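Local coordinates for protein beta2-microglobulin (PDB 7CPO) that serves as the light chain of a lizard MHC class I molecule, pairing with the heavy chain and probably stabilising it for peptide presentation, at residues T1-H13 with V82-L95. Sequence-based numbering, arbitrary orientation.
Sequences TQKAPSVQVYFRH and VEHITLPQPMIYKL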
# COMPACT_ATOMS: atom_id res chain seq x y z
N THR B 1 15.00 6.78 -10.94
CA THR B 1 14.04 5.79 -11.42
C THR B 1 14.17 4.47 -10.68
O THR B 1 13.17 3.80 -10.41
CB THR B 1 14.20 5.53 -12.92
OG1 THR B 1 14.31 6.78 -13.61
CG2 THR B 1 12.99 4.77 -13.45
N GLN B 2 15.41 4.07 -10.38
CA GLN B 2 15.64 3.05 -9.36
C GLN B 2 15.51 3.70 -8.00
O GLN B 2 16.00 4.81 -7.78
CB GLN B 2 17.02 2.42 -9.51
CG GLN B 2 17.16 1.50 -10.69
CD GLN B 2 18.17 0.40 -10.42
OE1 GLN B 2 17.88 -0.78 -10.63
NE2 GLN B 2 19.35 0.78 -9.94
N LYS B 3 14.82 3.03 -7.09
CA LYS B 3 14.57 3.57 -5.77
C LYS B 3 14.74 2.48 -4.73
O LYS B 3 14.27 1.35 -4.92
CB LYS B 3 13.17 4.20 -5.68
CG LYS B 3 13.02 5.43 -6.56
CD LYS B 3 11.57 5.70 -6.94
CE LYS B 3 11.44 6.74 -8.04
NZ LYS B 3 10.16 7.50 -7.92
N ALA B 4 15.41 2.81 -3.65
CA ALA B 4 15.72 1.83 -2.64
C ALA B 4 14.55 1.68 -1.67
O ALA B 4 13.78 2.61 -1.47
CB ALA B 4 16.98 2.23 -1.87
N PRO B 5 14.40 0.50 -1.07
CA PRO B 5 13.30 0.31 -0.12
C PRO B 5 13.50 1.06 1.19
O PRO B 5 14.60 1.09 1.74
CB PRO B 5 13.29 -1.21 0.10
CG PRO B 5 14.61 -1.69 -0.37
CD PRO B 5 14.98 -0.78 -1.49
N SER B 6 12.42 1.68 1.67
CA SER B 6 12.29 2.07 3.07
C SER B 6 11.62 0.92 3.81
O SER B 6 10.54 0.45 3.40
CB SER B 6 11.45 3.33 3.22
OG SER B 6 12.10 4.44 2.62
N VAL B 7 12.24 0.46 4.90
CA VAL B 7 11.89 -0.80 5.53
C VAL B 7 11.61 -0.56 7.01
O VAL B 7 12.17 0.36 7.62
CB VAL B 7 13.01 -1.84 5.31
CG1 VAL B 7 12.72 -3.19 6.03
CG2 VAL B 7 13.21 -2.06 3.83
N GLN B 8 10.73 -1.37 7.59
CA GLN B 8 10.35 -1.25 8.99
C GLN B 8 9.94 -2.62 9.50
O GLN B 8 9.25 -3.37 8.81
CB GLN B 8 9.22 -0.24 9.15
CG GLN B 8 8.70 -0.06 10.55
CD GLN B 8 8.17 1.35 10.77
OE1 GLN B 8 8.94 2.30 10.86
NE2 GLN B 8 6.84 1.48 10.85
N VAL B 9 10.39 -2.96 10.70
CA VAL B 9 10.07 -4.23 11.35
C VAL B 9 9.36 -3.95 12.66
O VAL B 9 9.66 -2.97 13.36
CB VAL B 9 11.35 -5.07 11.59
CG1 VAL B 9 12.02 -5.39 10.26
CG2 VAL B 9 12.31 -4.35 12.54
N TYR B 10 8.39 -4.81 13.01
CA TYR B 10 7.58 -4.56 14.20
C TYR B 10 6.78 -5.82 14.52
O TYR B 10 6.57 -6.68 13.66
CB TYR B 10 6.63 -3.37 14.00
CG TYR B 10 5.88 -3.42 12.68
CD1 TYR B 10 4.56 -3.86 12.62
CD2 TYR B 10 6.50 -3.06 11.48
CE1 TYR B 10 3.87 -3.93 11.41
CE2 TYR B 10 5.83 -3.13 10.27
CZ TYR B 10 4.52 -3.56 10.24
OH TYR B 10 3.87 -3.62 9.03
N PHE B 11 6.33 -5.90 15.78
CA PHE B 11 5.33 -6.84 16.25
C PHE B 11 3.96 -6.18 16.25
O PHE B 11 3.85 -4.96 16.35
CB PHE B 11 5.62 -7.29 17.69
CG PHE B 11 6.75 -8.27 17.82
CD1 PHE B 11 6.90 -9.31 16.93
CD2 PHE B 11 7.64 -8.16 18.88
CE1 PHE B 11 7.93 -10.22 17.08
CE2 PHE B 11 8.67 -9.05 19.03
CZ PHE B 11 8.82 -10.08 18.13
N ARG B 12 2.91 -7.01 16.19
CA ARG B 12 1.56 -6.47 16.32
C ARG B 12 1.33 -5.90 17.72
O ARG B 12 0.72 -4.83 17.87
CB ARG B 12 0.52 -7.55 15.99
CG ARG B 12 -0.91 -7.22 16.45
CD ARG B 12 -1.49 -6.04 15.68
NE ARG B 12 -2.87 -5.73 16.05
CZ ARG B 12 -3.20 -4.94 17.06
NH1 ARG B 12 -2.25 -4.40 17.81
NH2 ARG B 12 -4.47 -4.69 17.34
N HIS B 13 1.78 -6.62 18.75
CA HIS B 13 1.79 -6.12 20.12
C HIS B 13 3.23 -6.03 20.64
O HIS B 13 4.11 -6.75 20.16
CB HIS B 13 0.99 -7.03 21.06
CG HIS B 13 -0.38 -7.38 20.57
ND1 HIS B 13 -1.46 -6.54 20.73
CD2 HIS B 13 -0.84 -8.48 19.94
CE1 HIS B 13 -2.53 -7.11 20.21
NE2 HIS B 13 -2.18 -8.29 19.73
N VAL B 82 16.41 -7.86 3.60
CA VAL B 82 15.85 -7.29 2.38
C VAL B 82 16.93 -7.28 1.30
O VAL B 82 18.02 -6.72 1.51
CB VAL B 82 15.33 -5.86 2.62
CG1 VAL B 82 14.84 -5.23 1.31
CG2 VAL B 82 14.24 -5.85 3.69
N GLU B 83 16.63 -7.87 0.15
CA GLU B 83 17.49 -7.83 -1.02
C GLU B 83 16.78 -7.10 -2.15
O GLU B 83 15.60 -7.37 -2.42
CB GLU B 83 17.89 -9.23 -1.46
CG GLU B 83 18.37 -10.10 -0.34
CD GLU B 83 18.34 -11.55 -0.71
OE1 GLU B 83 17.51 -12.31 -0.16
OE2 GLU B 83 19.13 -11.93 -1.60
N HIS B 84 17.49 -6.20 -2.83
CA HIS B 84 16.89 -5.39 -3.89
C HIS B 84 17.99 -4.87 -4.81
O HIS B 84 19.13 -4.68 -4.39
CB HIS B 84 16.08 -4.23 -3.32
CG HIS B 84 15.31 -3.46 -4.35
ND1 HIS B 84 15.60 -2.15 -4.66
CD2 HIS B 84 14.27 -3.81 -5.14
CE1 HIS B 84 14.77 -1.73 -5.60
NE2 HIS B 84 13.95 -2.72 -5.90
N ILE B 85 17.59 -4.58 -6.05
CA ILE B 85 18.53 -4.15 -7.09
C ILE B 85 19.33 -2.92 -6.67
O ILE B 85 20.46 -2.72 -7.14
CB ILE B 85 17.77 -3.89 -8.40
CG1 ILE B 85 18.73 -3.62 -9.56
CG2 ILE B 85 16.81 -2.74 -8.23
CD1 ILE B 85 19.01 -4.83 -10.38
N THR B 86 18.76 -2.07 -5.82
CA THR B 86 19.45 -0.88 -5.32
C THR B 86 20.36 -1.17 -4.14
O THR B 86 21.09 -0.28 -3.71
CB THR B 86 18.45 0.19 -4.91
OG1 THR B 86 17.63 -0.31 -3.84
CG2 THR B 86 17.57 0.57 -6.10
N LEU B 87 20.31 -2.38 -3.58
CA LEU B 87 21.09 -2.71 -2.39
C LEU B 87 22.23 -3.64 -2.79
O LEU B 87 22.01 -4.84 -3.01
CB LEU B 87 20.21 -3.37 -1.33
CG LEU B 87 19.03 -2.52 -0.84
CD1 LEU B 87 18.31 -3.21 0.31
CD2 LEU B 87 19.51 -1.13 -0.46
N PRO B 88 23.47 -3.13 -2.89
CA PRO B 88 24.58 -3.99 -3.35
C PRO B 88 24.81 -5.21 -2.46
O PRO B 88 25.09 -6.30 -2.97
CB PRO B 88 25.78 -3.03 -3.35
CG PRO B 88 25.16 -1.65 -3.45
CD PRO B 88 23.89 -1.73 -2.68
N GLN B 89 24.67 -5.05 -1.14
CA GLN B 89 24.67 -6.18 -0.22
C GLN B 89 23.28 -6.34 0.39
O GLN B 89 22.52 -5.37 0.44
CB GLN B 89 25.69 -5.97 0.90
CG GLN B 89 27.04 -5.54 0.39
CD GLN B 89 27.90 -6.73 -0.02
OE1 GLN B 89 27.39 -7.84 -0.25
NE2 GLN B 89 29.20 -6.51 -0.12
N PRO B 90 22.89 -7.53 0.83
CA PRO B 90 21.63 -7.65 1.58
C PRO B 90 21.67 -6.85 2.87
O PRO B 90 22.69 -6.81 3.56
CB PRO B 90 21.50 -9.16 1.82
CG PRO B 90 22.26 -9.78 0.68
CD PRO B 90 23.41 -8.84 0.39
N MET B 91 20.56 -6.20 3.20
CA MET B 91 20.46 -5.35 4.37
C MET B 91 19.57 -5.98 5.42
O MET B 91 18.43 -6.35 5.13
CB MET B 91 19.91 -3.98 3.99
CG MET B 91 20.33 -2.90 4.93
SD MET B 91 20.80 -1.40 4.05
CE MET B 91 22.38 -1.81 3.32
N ILE B 92 20.08 -6.10 6.65
CA ILE B 92 19.36 -6.72 7.75
C ILE B 92 18.82 -5.61 8.64
O ILE B 92 19.55 -4.68 8.98
CB ILE B 92 20.25 -7.69 8.54
CG1 ILE B 92 20.19 -9.09 7.92
CG2 ILE B 92 19.79 -7.78 9.99
CD1 ILE B 92 20.94 -9.20 6.59
N TYR B 93 17.54 -5.71 8.98
CA TYR B 93 16.86 -4.77 9.86
C TYR B 93 16.49 -5.54 11.12
O TYR B 93 15.65 -6.45 11.06
CB TYR B 93 15.61 -4.19 9.20
CG TYR B 93 15.93 -3.35 8.00
CD1 TYR B 93 15.93 -1.96 8.09
CD2 TYR B 93 16.26 -3.93 6.78
CE1 TYR B 93 16.23 -1.17 6.99
CE2 TYR B 93 16.57 -3.15 5.67
CZ TYR B 93 16.56 -1.77 5.79
OH TYR B 93 16.87 -0.98 4.70
N LYS B 94 17.14 -5.20 12.23
CA LYS B 94 16.91 -5.86 13.50
C LYS B 94 15.76 -5.19 14.23
O LYS B 94 15.58 -3.97 14.17
CB LYS B 94 18.18 -5.84 14.38
CG LYS B 94 19.52 -6.18 13.68
CD LYS B 94 20.24 -7.38 14.31
CE LYS B 94 21.46 -7.85 13.47
NZ LYS B 94 21.29 -9.24 12.89
N LEU B 95 14.98 -5.99 14.94
CA LEU B 95 13.88 -5.48 15.74
C LEU B 95 14.35 -5.36 17.18
O LEU B 95 14.89 -6.32 17.74
CB LEU B 95 12.67 -6.41 15.64
CG LEU B 95 11.59 -6.25 16.70
CD1 LEU B 95 10.74 -5.05 16.37
CD2 LEU B 95 10.75 -7.50 16.75
O HOH W 1 14.97 1.51 5.62
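With chi1 at -65°, Y93 has its CG anti to the carbonyl carbon, which swings the ring over to V7; chi2 then turns one ring face to V7 CB, which the backbone holds 3.7 Å from the Y93 centroid in a CH-pi contact. A beta-branched valine suits this spot because chi1 of 177° spreads CG1 toward Y93 CD2 and CG2 toward CZ and OH. A water accepts from V7 N at 3.0 Å and bonds weakly to Y93 OH. An alanine in place of Y93 would probably leave V7 without the ring face it packs on and this water without its link to strand 91-94. Gamma-branched L95 sets CD2 against one face of F11, 3.6 Å from the centroid, and sends CD1 to Y10 CA, while its CB meets V9 CG2. Strands 6-11 and 91-94 are outer strands of the two sheets of an immunoglobulin C1-set sandwich, their N-to-C axes 34° apart, with no direct hydrogen bond between them; V7 also touches C25 of the C25-C80 disulfide. Just before strand 6-11, P5's apolar ring offers CG to V82 CG1 (3.9 Å) and CD to H84 ND1 (3.5 Å). H84 suits because both imidazole nitrogens bond: ND1 with T86 OG1 at 2.9 Å, NE2 with P32 O, fixing the ring's rotation.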